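Local coordinates for protein enoyl-CoA hydratase carB homologue (Streptomyces cattleya, PDB 5O34) that probably acts as a crotonase-superfamily enzyme in thienamycin antibiotic biosynthesis, forming a carbapenem ring precursor as its CarB relatives do, at residues Asp126-Thr129 and Asp130-Thr134. Residues are numbered along the deposited sequence; the frame is centred on the assembly and turned at random.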
loop_
_atom_site.group_PDB
_atom_site.type_symbol
_atom_site.label_atom_id
_atom_site.label_comp_id
_atom_site.label_asym_id
_atom_site.label_seq_id
_atom_site.Cartn_x
_atom_site.Cartn_y
_atom_site.Cartn_z
ATOM N N ASP A 126 7.049 16.040 -20.153
ATOM C CA ASP A 126 7.641 17.077 -19.300
ATOM C C ASP A 126 6.595 17.989 -18.657
ATOM O O ASP A 126 6.739 18.318 -17.484
ATOM C CB ASP A 126 8.702 17.899 -20.052
ATOM C CG ASP A 126 10.055 17.220 -20.174
ATOM O OD1 ASP A 126 10.564 16.703 -19.144
ATOM O OD2 ASP A 126 10.630 17.239 -21.286
ATOM N N ASP A 127 5.530 18.363 -19.393
ATOM C CA ASP A 127 4.454 19.209 -18.846
ATOM C C ASP A 127 3.589 18.433 -17.842
ATOM O O ASP A 127 3.261 18.968 -16.778
ATOM C CB ASP A 127 3.601 19.845 -19.965
ATOM C CG ASP A 127 4.348 20.866 -20.811
ATOM O OD1 ASP A 127 5.231 21.570 -20.257
ATOM O OD2 ASP A 127 4.032 20.985 -22.017
ATOM N N ILE A 128 3.267 17.157 -18.175
ATOM C CA ILE A 128 2.519 16.179 -17.369
ATOM C C ILE A 128 3.217 15.978 -16.028
ATOM O O ILE A 128 2.592 16.114 -14.970
ATOM C CB ILE A 128 2.399 14.839 -18.178
ATOM C CG1 ILE A 128 1.446 15.017 -19.353
ATOM C CG2 ILE A 128 1.947 13.652 -17.297
ATOM C CD1 ILE A 128 -0.001 15.130 -18.936
ATOM N N THR A 129 4.542 15.678 -16.088
ATOM C CA THR A 129 5.390 15.453 -14.922
ATOM C C THR A 129 5.447 16.702 -14.059
ATOM O O THR A 129 5.286 16.594 -12.847
ATOM C CB THR A 129 6.796 14.934 -15.330
ATOM O OG1 THR A 129 6.672 13.878 -16.282
ATOM C CG2 THR A 129 7.610 14.441 -14.138
ATOM N N ASP A 130 5.598 17.882 -14.682
ATOM C CA ASP A 130 5.639 19.168 -13.974
ATOM C C ASP A 130 4.306 19.473 -13.300
ATOM O O ASP A 130 4.308 20.001 -12.192
ATOM C CB ASP A 130 6.111 20.319 -14.892
ATOM C CG ASP A 130 7.581 20.252 -15.323
ATOM O OD1 ASP A 130 8.238 19.206 -15.072
ATOM O OD2 ASP A 130 8.066 21.232 -15.936
ATOM N N LEU A 131 3.181 19.061 -13.923
ATOM C CA LEU A 131 1.852 19.220 -13.337
ATOM C C LEU A 131 1.669 18.268 -12.149
ATOM O O LEU A 131 1.323 18.737 -11.063
ATOM C CB LEU A 131 0.722 19.055 -14.381
ATOM C CG LEU A 131 -0.733 19.035 -13.845
ATOM C CD1 LEU A 131 -1.080 20.301 -13.089
ATOM C CD2 LEU A 131 -1.726 18.800 -14.959
ATOM N N TYR A 132 1.948 16.953 -12.331
ATOM C CA TYR A 132 1.797 15.976 -11.242
ATOM C C TYR A 132 2.707 16.284 -10.055
ATOM O O TYR A 132 2.258 16.190 -8.910
ATOM C CB TYR A 132 1.997 14.530 -11.723
ATOM C CG TYR A 132 1.082 14.077 -12.843
ATOM C CD1 TYR A 132 -0.172 14.665 -13.035
ATOM C CD2 TYR A 132 1.429 13.008 -13.659
ATOM C CE1 TYR A 132 -1.029 14.232 -14.048
ATOM C CE2 TYR A 132 0.566 12.547 -14.652
ATOM C CZ TYR A 132 -0.651 13.178 -14.856
ATOM O OH TYR A 132 -1.469 12.771 -15.876
ATOM N N THR A 133 3.967 16.698 -10.326
ATOM C CA THR A 133 4.919 17.033 -9.263
ATOM C C THR A 133 4.515 18.279 -8.494
ATOM O O THR A 133 4.667 18.272 -7.272
ATOM C CB THR A 133 6.383 17.106 -9.747
ATOM O OG1 THR A 133 6.500 17.981 -10.873
ATOM C CG2 THR A 133 6.967 15.728 -10.072
ATOM N N THR A 134 3.972 19.328 -9.170
ATOM C CA THR A 134 3.587 20.572 -8.479
ATOM C C THR A 134 2.331 20.337 -7.598
ATOM O O THR A 134 2.378 20.653 -6.407
ATOM C CB THR A 134 3.498 21.792 -9.442
ATOM O OG1 THR A 134 3.415 22.994 -8.678
ATOM C CG2 THR A 134 2.302 21.744 -10.369
#
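The backbone N-H and the OG1 hydroxyl of T133 both donate to the carbonyl oxygen of T129, one turn back in the α-helix 120-137 of this crotonase fold. The side chain can be followed outward from CB, which sits 3.3 Å from T129 O. OG1 occupies the position between the backbone N and the carbonyl carbon (chi1 53°), which turns it back along the helix to bond T129 O at 2.7 Å. The methyl CG2 lies 3.4 Å from the same oxygen, and the side chain also packs on L263 and E264 of helix 252-273. T129 O is gripped by two donors, T133 N and OG1, which come from opposite faces of its carbonyl plane.

The main-chain i to i+4 pattern continues on the neighbouring residues: D130 N to D126 O, L131 N to D127 O, and Y132 N to I128 O, the last nearly straight with an N-H...O angle of 171°. I128 O also lies 3.3 Å above one face of the Y132 ring, offset toward its rim. I128 and Y132 lie side by side and both pack on V153 of helix 152-158, and the Y132 ring meets F185 edge-to-face.

The acidic residues of this stretch turn to basic partners elsewhere in the chain. D127 pairs with R71, while D126 and D130 both form salt bridges with R267, which would offset the repulsion expected between their carboxylates. Those two groups do not touch: D126 OD1 and D130 OD1 are 5.3 Å apart, and the guanidinium takes them through different nitrogens, NH1 and NH2 respectively.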